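Local coordinates for protein glycerol-3-phosphate dehydrogenase [NAD(+)] (Dunaliella salina, PDB 6IUY) that probably interconverts dihydroxyacetone phosphate and sn-glycerol 3-phosphate with NAD(H), and joins this dehydrogenase to a magnesium-binding phosphatase-like domain, at residues Gln490-Ile502 / Ile574-Phe587. Sequence-based numbering, arbitrary orientation.
Sequences QGLSEMRKFCKFI and ILHARGWELEFPLF
Glu494 reaches from helix 481-502 to the first turn of helix 585-594, where its carboxylate receives two backbone N-H groups: Leu586 N gives to the syn lone pair of Glu494 OE1 (2.6 Å) and Phe587 N to the syn side of Glu494 OE2 (3.1 Å). The extended chain beyond CG (chi2 -172°) carries the acid this far. Gln490 NE2, one turn back, bonds to the anti lone pair of Glu494 OE1 at 2.9 Å, nearly straight and in its amide plane, so the oxygen has two donors and the carboxylate's rotation is fixed. Glu494 OE2 and CB both lie over one face of the Phe587 ring, CB in a CH-pi contact. Met495 CG packs on Phe587 CZ, its side chain about 4 Å from that of Lys464, which binds dihydroxyacetone phosphate. Phe584, the N-cap residue, slides its ring edge along the helix backbone near Glu494 O and Phe498 N. The edge of Phe498 meets the Phe584 face, Phe584 points its edge at the face of Phe501, and Phe501 sends CD2 over the centre of Trp580, whose opposite face carries Arg578 CB; all three ring pairs are T-shaped. The fully extended Lys497 brings NZ to a lone pair of Glu583 O in the carbonyl plane (2.6 Å) and to Glu583 OE1 from above the carboxylate plane (2.9 Å), a salt bridge. Replacing Glu494 by alanine is likely to leave the amides of Leu586 and Phe587 without this acceptor and Gln490 NE2 without its mate. Within the helical C-terminal part of the dehydrogenase, a buried acid thus serves another helix's start, whose dipole and N-H groups probably favour its charged form.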
ATOM      1  N   GLN A 490       3.840  12.250  -0.165  1.00 38.76           N
ATOM      2  CA  GLN A 490       3.527  12.905   1.093  1.00 38.87           C
ATOM      3  C   GLN A 490       2.017  12.808   1.408  1.00 44.61           C
ATOM      4  O   GLN A 490       1.600  12.589   2.553  1.00 39.77           O
ATOM      5  CB  GLN A 490       3.974  14.355   1.041  1.00 40.29           C
ATOM      6  CG  GLN A 490       3.697  15.145   2.313  1.00 41.81           C
ATOM      7  CD  GLN A 490       4.551  14.696   3.495  1.00 47.85           C
ATOM      8  OE1 GLN A 490       5.595  14.053   3.326  1.00 45.33           O
ATOM      9  NE2 GLN A 490       4.107  15.032   4.697  1.00 45.19           N
ATOM     10  N   GLY A 491       1.196  12.960   0.377  1.00 45.41           N
ATOM     11  CA  GLY A 491      -0.234  12.869   0.551  1.00 42.59           C
ATOM     12  C   GLY A 491      -0.653  11.513   1.055  1.00 40.24           C
ATOM     13  O   GLY A 491      -1.447  11.405   1.985  1.00 39.18           O
ATOM     14  N   LEU A 492      -0.130  10.465   0.441  1.00 39.74           N
ATOM     15  CA  LEU A 492      -0.482   9.119   0.864  1.00 41.73           C
ATOM     16  C   LEU A 492      -0.020   8.888   2.301  1.00 46.53           C
ATOM     17  O   LEU A 492      -0.725   8.278   3.115  1.00 44.97           O
ATOM     18  CB  LEU A 492       0.132   8.091  -0.081  1.00 44.92           C
ATOM     19  CG  LEU A 492      -0.215   6.635   0.199  1.00 43.55           C
ATOM     20  CD1 LEU A 492      -1.727   6.470   0.248  1.00 42.75           C
ATOM     21  CD2 LEU A 492       0.411   5.737  -0.876  1.00 43.14           C
ATOM     22  N   SER A 493       1.153   9.420   2.624  1.00 45.09           N
ATOM     23  CA  SER A 493       1.728   9.231   3.955  1.00 49.09           C
ATOM     24  C   SER A 493       0.912   9.972   5.017  1.00 45.29           C
ATOM     25  O   SER A 493       0.778   9.500   6.157  1.00 41.53           O
ATOM     26  CB  SER A 493       3.214   9.661   3.965  1.00 45.88           C
ATOM     27  OG  SER A 493       3.543  10.437   5.100  1.00 52.03           O
ATOM     28  N   GLU A 494       0.338  11.114   4.650  1.00 43.16           N
ATOM     29  CA  GLU A 494      -0.499  11.844   5.602  1.00 45.76           C
ATOM     30  C   GLU A 494      -1.917  11.258   5.710  1.00 42.85           C
ATOM     31  O   GLU A 494      -2.529  11.336   6.760  1.00 43.95           O
ATOM     32  CB  GLU A 494      -0.582  13.316   5.235  1.00 40.49           C
ATOM     33  CG  GLU A 494       0.701  14.060   5.431  1.00 42.42           C
ATOM     34  CD  GLU A 494       0.506  15.530   5.248  1.00 48.33           C
ATOM     35  OE1 GLU A 494       1.492  16.239   4.928  1.00 49.13           O
ATOM     36  OE2 GLU A 494      -0.657  15.979   5.419  1.00 46.13           O
ATOM     37  N   MET A 495      -2.431  10.678   4.631  1.00 41.53           N
ATOM     38  CA  MET A 495      -3.679   9.929   4.703  1.00 44.94           C
ATOM     39  C   MET A 495      -3.523   8.835   5.753  1.00 49.06           C
ATOM     40  O   MET A 495      -4.320   8.730   6.697  1.00 47.34           O
ATOM     41  CB  MET A 495      -4.035   9.329   3.342  1.00 39.55           C
ATOM     42  CG  MET A 495      -4.552  10.359   2.329  1.00 40.48           C
ATOM     43  SD  MET A 495      -4.569   9.746   0.627  1.00 45.53           S
ATOM     44  CE  MET A 495      -5.675   8.325   0.696  1.00 36.08           C
ATOM     45  N   ARG A 496      -2.467   8.044   5.567  1.00 48.02           N
ATOM     46  CA  ARG A 496      -2.019   6.997   6.478  1.00 43.79           C
ATOM     47  C   ARG A 496      -1.932   7.451   7.928  1.00 47.32           C
ATOM     48  O   ARG A 496      -2.434   6.787   8.823  1.00 50.87           O
ATOM     49  CB  ARG A 496      -0.647   6.492   6.021  1.00 48.63           C
ATOM     50  CG  ARG A 496      -0.315   5.099   6.512  1.00 53.17           C
ATOM     51  CD  ARG A 496       0.883   4.541   5.787  1.00 55.62           C
ATOM     52  NE  ARG A 496       1.423   3.356   6.452  1.00 60.13           N
ATOM     53  CZ  ARG A 496       2.603   3.313   7.071  1.00 59.68           C
ATOM     54  NH1 ARG A 496       3.376   4.393   7.106  1.00 53.83           N
ATOM     55  NH2 ARG A 496       3.016   2.181   7.640  1.00 57.04           N
ATOM     56  N   LYS A 497      -1.288   8.587   8.151  1.00 45.77           N
ATOM     57  CA  LYS A 497      -1.097   9.135   9.488  1.00 45.45           C
ATOM     58  C   LYS A 497      -2.420   9.581  10.123  1.00 50.30           C
ATOM     59  O   LYS A 497      -2.696   9.297  11.289  1.00 53.29           O
ATOM     60  CB  LYS A 497      -0.129  10.312   9.414  1.00 44.45           C
ATOM     61  CG  LYS A 497       0.403  10.794  10.729  1.00 46.68           C
ATOM     62  CD  LYS A 497       1.166  12.108  10.543  1.00 49.54           C
ATOM     63  CE  LYS A 497       2.034  12.394  11.760  1.00 44.03           C
ATOM     64  NZ  LYS A 497       2.558  13.787  11.813  1.00 49.40           N
ATOM     65  N   PHE A 498      -3.237  10.285   9.355  1.00 47.06           N
ATOM     66  CA  PHE A 498      -4.541  10.722   9.839  1.00 49.47           C
ATOM     67  C   PHE A 498      -5.419   9.515  10.195  1.00 47.00           C
ATOM     68  O   PHE A 498      -6.141   9.521  11.190  1.00 50.99           O
ATOM     69  CB  PHE A 498      -5.212  11.593   8.775  1.00 48.90           C
ATOM     70  CG  PHE A 498      -6.399  12.353   9.265  1.00 45.43           C
ATOM     71  CD1 PHE A 498      -6.239  13.569   9.877  1.00 42.85           C
ATOM     72  CD2 PHE A 498      -7.684  11.854   9.084  1.00 47.64           C
ATOM     73  CE1 PHE A 498      -7.320  14.270  10.320  1.00 47.29           C
ATOM     74  CE2 PHE A 498      -8.773  12.559   9.522  1.00 43.32           C
ATOM     75  CZ  PHE A 498      -8.589  13.768  10.143  1.00 47.06           C
ATOM     76  N   CYS A 499      -5.360   8.476   9.377  1.00 50.49           N
ATOM     77  CA  CYS A 499      -6.104   7.253   9.678  1.00 53.60           C
ATOM     78  C   CYS A 499      -5.694   6.669  11.013  1.00 56.41           C
ATOM     79  O   CYS A 499      -6.525   6.142  11.759  1.00 58.72           O
ATOM     80  CB  CYS A 499      -5.896   6.204   8.597  1.00 52.87           C
ATOM     81  SG  CYS A 499      -7.019   6.377   7.225  1.00 57.58           S
ATOM     82  N   LYS A 500      -4.406   6.758  11.313  1.00 53.61           N
ATOM     83  CA  LYS A 500      -3.911   6.227  12.564  1.00 56.30           C
ATOM     84  C   LYS A 500      -4.249   7.172  13.724  1.00 54.98           C
ATOM     85  O   LYS A 500      -4.557   6.711  14.820  1.00 61.50           O
ATOM     86  CB  LYS A 500      -2.406   5.954  12.455  1.00 60.72           C
ATOM     87  CG  LYS A 500      -2.092   4.882  11.386  1.00 64.49           C
ATOM     88  CD  LYS A 500      -0.614   4.495  11.368  1.00 71.14           C
ATOM     89  CE  LYS A 500      -0.293   3.531  10.234  1.00 64.99           C
ATOM     90  NZ  LYS A 500       1.168   3.567   9.945  1.00 66.56           N
ATOM     91  N   PHE A 501      -4.252   8.479  13.486  1.00 49.74           N
ATOM     92  CA  PHE A 501      -4.639   9.422  14.539  1.00 51.67           C
ATOM     93  C   PHE A 501      -6.089   9.287  14.968  1.00 55.03           C
ATOM     94  O   PHE A 501      -6.443   9.690  16.072  1.00 57.41           O
ATOM     95  CB  PHE A 501      -4.418  10.873  14.109  1.00 52.06           C
ATOM     96  CG  PHE A 501      -3.032  11.372  14.345  1.00 51.13           C
ATOM     97  CD1 PHE A 501      -1.955  10.501  14.340  1.00 51.12           C
ATOM     98  CD2 PHE A 501      -2.806  12.711  14.583  1.00 50.37           C
ATOM     99  CE1 PHE A 501      -0.680  10.963  14.556  1.00 48.14           C
ATOM    100  CE2 PHE A 501      -1.521  13.182  14.794  1.00 48.57           C
ATOM    101  CZ  PHE A 501      -0.466  12.307  14.779  1.00 50.01           C
ATOM    102  N   ILE A 502      -6.938   8.744  14.099  1.00 56.10           N
ATOM    103  CA  ILE A 502      -8.377   8.808  14.351  1.00 55.24           C
ATOM    104  C   ILE A 502      -9.012   7.442  14.504  1.00 57.29           C
ATOM    105  O   ILE A 502      -9.889   7.263  15.348  1.00 57.90           O
ATOM    106  CB  ILE A 502      -9.080   9.598  13.240  1.00 55.71           C
ATOM    107  CG1 ILE A 502      -9.193  11.058  13.680  1.00 50.51           C
ATOM    108  CG2 ILE A 502     -10.429   9.005  12.927  1.00 53.72           C
ATOM    109  CD1 ILE A 502      -9.566  11.967  12.591  1.00 54.79           C
ATOM    110  N   ILE A 574     -10.686  20.206  11.845  1.00 43.71           N
ATOM    111  CA  ILE A 574     -10.224  19.215  12.809  1.00 44.97           C
ATOM    112  C   ILE A 574      -8.747  19.401  13.203  1.00 47.43           C
ATOM    113  O   ILE A 574      -8.394  19.239  14.374  1.00 47.69           O
ATOM    114  CB  ILE A 574     -10.452  17.784  12.267  1.00 45.39           C
ATOM    115  CG1 ILE A 574     -11.952  17.565  12.004  1.00 44.31           C
ATOM    116  CG2 ILE A 574      -9.909  16.734  13.235  1.00 43.61           C
ATOM    117  CD1 ILE A 574     -12.267  16.352  11.171  1.00 45.96           C
ATOM    118  N   LEU A 575      -7.890  19.756  12.244  1.00 47.88           N
ATOM    119  CA  LEU A 575      -6.463  19.936  12.536  1.00 50.36           C
ATOM    120  C   LEU A 575      -6.261  21.121  13.468  1.00 54.28           C
ATOM    121  O   LEU A 575      -5.468  21.061  14.413  1.00 51.36           O
ATOM    122  CB  LEU A 575      -5.639  20.138  11.251  1.00 45.30           C
ATOM    123  CG  LEU A 575      -5.563  18.960  10.263  1.00 48.20           C
ATOM    124  CD1 LEU A 575      -4.527  19.214   9.181  1.00 49.58           C
ATOM    125  CD2 LEU A 575      -5.284  17.635  10.960  1.00 45.46           C
ATOM    126  N   HIS A 576      -6.975  22.205  13.194  1.00 52.77           N
ATOM    127  CA  HIS A 576      -6.864  23.399  14.018  1.00 53.78           C
ATOM    128  C   HIS A 576      -7.339  23.088  15.431  1.00 57.96           C
ATOM    129  O   HIS A 576      -6.655  23.382  16.415  1.00 60.71           O
ATOM    130  CB  HIS A 576      -7.675  24.541  13.414  1.00 56.03           C
ATOM    131  CG  HIS A 576      -7.714  25.769  14.264  1.00 59.38           C
ATOM    132  ND1 HIS A 576      -6.641  26.627  14.382  1.00 60.19           N
ATOM    133  CD2 HIS A 576      -8.701  26.295  15.029  1.00 60.35           C
ATOM    134  CE1 HIS A 576      -6.961  27.623  15.189  1.00 58.23           C
ATOM    135  NE2 HIS A 576      -8.206  27.444  15.597  1.00 59.34           N
ATOM    136  N   ALA A 577      -8.507  22.465  15.518  1.00 52.94           N
ATOM    137  CA  ALA A 577      -9.108  22.133  16.799  1.00 52.97           C
ATOM    138  C   ALA A 577      -8.188  21.280  17.669  1.00 55.39           C
ATOM    139  O   ALA A 577      -8.022  21.560  18.859  1.00 58.85           O
ATOM    140  CB  ALA A 577     -10.437  21.426  16.586  1.00 48.18           C
ATOM    141  N   ARG A 578      -7.593  20.243  17.083  1.00 52.87           N
ATOM    142  CA  ARG A 578      -6.751  19.320  17.835  1.00 48.08           C
ATOM    143  C   ARG A 578      -5.305  19.771  17.886  1.00 54.97           C
ATOM    144  O   ARG A 578      -4.456  19.050  18.405  1.00 60.00           O
ATOM    145  CB  ARG A 578      -6.788  17.914  17.227  1.00 53.44           C
ATOM    146  CG  ARG A 578      -8.157  17.346  16.966  1.00 54.53           C
ATOM    147  CD  ARG A 578      -8.650  16.484  18.107  1.00 56.34           C
ATOM    148  NE  ARG A 578      -9.946  15.899  17.759  1.00 65.30           N
ATOM    149  CZ  ARG A 578     -10.111  14.660  17.300  1.00 65.05           C
ATOM    150  NH1 ARG A 578      -9.064  13.858  17.150  1.00 67.61           N
ATOM    151  NH2 ARG A 578     -11.322  14.219  16.991  1.00 62.93           N
ATOM    152  N   GLY A 579      -5.011  20.937  17.318  1.00 58.66           N
ATOM    153  CA  GLY A 579      -3.632  21.408  17.230  1.00 56.27           C
ATOM    154  C   GLY A 579      -2.715  20.515  16.400  1.00 54.48           C
ATOM    155  O   GLY A 579      -1.561  20.311  16.752  1.00 52.72           O
ATOM    156  N   TRP A 580      -3.215  19.980  15.292  1.00 50.31           N
ATOM    157  CA  TRP A 580      -2.400  19.104  14.458  1.00 47.73           C
ATOM    158  C   TRP A 580      -1.936  19.770  13.164  1.00 48.91           C
ATOM    159  O   TRP A 580      -1.500  19.077  12.249  1.00 51.36           O
ATOM    160  CB  TRP A 580      -3.156  17.829  14.091  1.00 48.50           C
ATOM    161  CG  TRP A 580      -3.523  16.922  15.222  1.00 54.31           C
ATOM    162  CD1 TRP A 580      -3.006  16.924  16.490  1.00 54.28           C
ATOM    163  CD2 TRP A 580      -4.493  15.864  15.182  1.00 52.12           C
ATOM    164  NE1 TRP A 580      -3.599  15.929  17.241  1.00 52.40           N
ATOM    165  CE2 TRP A 580      -4.512  15.264  16.464  1.00 51.59           C
ATOM    166  CE3 TRP A 580      -5.344  15.366  14.190  1.00 50.44           C
ATOM    167  CZ2 TRP A 580      -5.352  14.192  16.777  1.00 51.49           C
ATOM    168  CZ3 TRP A 580      -6.189  14.296  14.503  1.00 55.17           C
ATOM    169  CH2 TRP A 580      -6.183  13.722  15.785  1.00 54.03           C
ATOM    170  N   GLU A 581      -2.016  21.092  13.069  1.00 46.96           N
ATOM    171  CA  GLU A 581      -1.612  21.753  11.825  1.00 49.93           C
ATOM    172  C   GLU A 581      -0.225  21.338  11.333  1.00 56.04           C
ATOM    173  O   GLU A 581      -0.032  21.171  10.126  1.00 54.63           O
ATOM    174  CB  GLU A 581      -1.652  23.268  11.975  1.00 50.17           C
ATOM    175  CG  GLU A 581      -3.035  23.862  11.844  1.00 54.91           C
ATOM    176  CD  GLU A 581      -3.373  24.764  13.012  1.00 67.14           C
ATOM    177  OE1 GLU A 581      -2.846  24.498  14.122  1.00 65.75           O
ATOM    178  OE2 GLU A 581      -4.154  25.729  12.824  1.00 66.38           O
ATOM    179  N   LEU A 582       0.736  21.157  12.240  1.00 50.59           N
ATOM    180  CA  LEU A 582       2.085  20.784  11.805  1.00 54.23           C
ATOM    181  C   LEU A 582       2.283  19.271  11.699  1.00 51.54           C
ATOM    182  O   LEU A 582       3.251  18.812  11.098  1.00 47.60           O
ATOM    183  CB  LEU A 582       3.144  21.374  12.736  1.00 58.11           C
ATOM    184  CG  LEU A 582       2.988  22.870  13.000  1.00 60.66           C
ATOM    185  CD1 LEU A 582       4.297  23.466  13.524  1.00 64.35           C
ATOM    186  CD2 LEU A 582       2.529  23.574  11.743  1.00 58.05           C
ATOM    187  N   GLU A 583       1.370  18.490  12.261  1.00 46.12           N
ATOM    188  CA  GLU A 583       1.461  17.050  12.089  1.00 48.57           C
ATOM    189  C   GLU A 583       1.183  16.659  10.649  1.00 50.23           C
ATOM    190  O   GLU A 583       1.566  15.587  10.207  1.00 50.11           O
ATOM    191  CB  GLU A 583       0.490  16.321  13.015  1.00 49.67           C
ATOM    192  CG  GLU A 583       0.784  16.522  14.495  1.00 51.89           C
ATOM    193  CD  GLU A 583       2.149  16.013  14.882  1.00 54.98           C
ATOM    194  OE1 GLU A 583       2.468  14.848  14.550  1.00 56.56           O
ATOM    195  OE2 GLU A 583       2.908  16.785  15.508  1.00 60.83           O
ATOM    196  N   PHE A 584       0.499  17.527   9.918  1.00 49.82           N
ATOM    197  CA  PHE A 584       0.101  17.196   8.561  1.00 48.87           C
ATOM    198  C   PHE A 584       0.436  18.375   7.681  1.00 47.28           C
ATOM    199  O   PHE A 584      -0.438  19.144   7.290  1.00 46.18           O
ATOM    200  CB  PHE A 584      -1.391  16.844   8.496  1.00 47.27           C
ATOM    201  CG  PHE A 584      -1.782  15.637   9.343  1.00 46.23           C
ATOM    202  CD1 PHE A 584      -2.208  15.797  10.659  1.00 50.08           C
ATOM    203  CD2 PHE A 584      -1.740  14.354   8.818  1.00 45.81           C
ATOM    204  CE1 PHE A 584      -2.567  14.695  11.441  1.00 45.97           C
ATOM    205  CE2 PHE A 584      -2.101  13.249   9.594  1.00 44.40           C
ATOM    206  CZ  PHE A 584      -2.516  13.426  10.902  1.00 47.20           C
ATOM    207  N   PRO A 585       1.728  18.544   7.388  1.00 52.64           N
ATOM    208  CA  PRO A 585       2.167  19.752   6.682  1.00 49.70           C
ATOM    209  C   PRO A 585       1.550  19.882   5.286  1.00 45.20           C
ATOM    210  O   PRO A 585       1.197  20.990   4.929  1.00 43.80           O
ATOM    211  CB  PRO A 585       3.694  19.587   6.610  1.00 48.27           C
ATOM    212  CG  PRO A 585       3.929  18.117   6.774  1.00 50.62           C
ATOM    213  CD  PRO A 585       2.848  17.644   7.708  1.00 50.92           C
ATOM    214  N   LEU A 586       1.406  18.803   4.517  1.00 41.90           N
ATOM    215  CA  LEU A 586       0.900  18.995   3.161  1.00 41.09           C
ATOM    216  C   LEU A 586      -0.579  19.371   3.189  1.00 43.05           C
ATOM    217  O   LEU A 586      -0.993  20.275   2.464  1.00 43.62           O
ATOM    218  CB  LEU A 586       1.118  17.751   2.292  1.00 40.87           C
ATOM    219  CG  LEU A 586       0.564  17.841   0.853  1.00 38.51           C
ATOM    220  CD1 LEU A 586       1.281  18.903   0.016  1.00 39.81           C
ATOM    221  CD2 LEU A 586       0.650  16.498   0.167  1.00 40.59           C
ATOM    222  N   PHE A 587      -1.371  18.680   4.015  1.00 42.38           N
ATOM    223  CA  PHE A 587      -2.788  19.018   4.174  1.00 43.11           C
ATOM    224  C   PHE A 587      -2.915  20.499   4.523  1.00 44.49           C
ATOM    225  O   PHE A 587      -3.768  21.216   4.008  1.00 43.18           O
ATOM    226  CB  PHE A 587      -3.455  18.176   5.269  1.00 37.49           C
ATOM    227  CG  PHE A 587      -3.716  16.750   4.877  1.00 41.82           C
ATOM    228  CD1 PHE A 587      -3.424  16.294   3.608  1.00 38.44           C
ATOM    229  CD2 PHE A 587      -4.271  15.869   5.787  1.00 37.53           C
ATOM    230  CE1 PHE A 587      -3.686  14.973   3.259  1.00 41.96           C
ATOM    231  CE2 PHE A 587      -4.527  14.557   5.443  1.00 39.43           C
ATOM    232  CZ  PHE A 587      -4.237  14.104   4.182  1.00 38.54           C
TER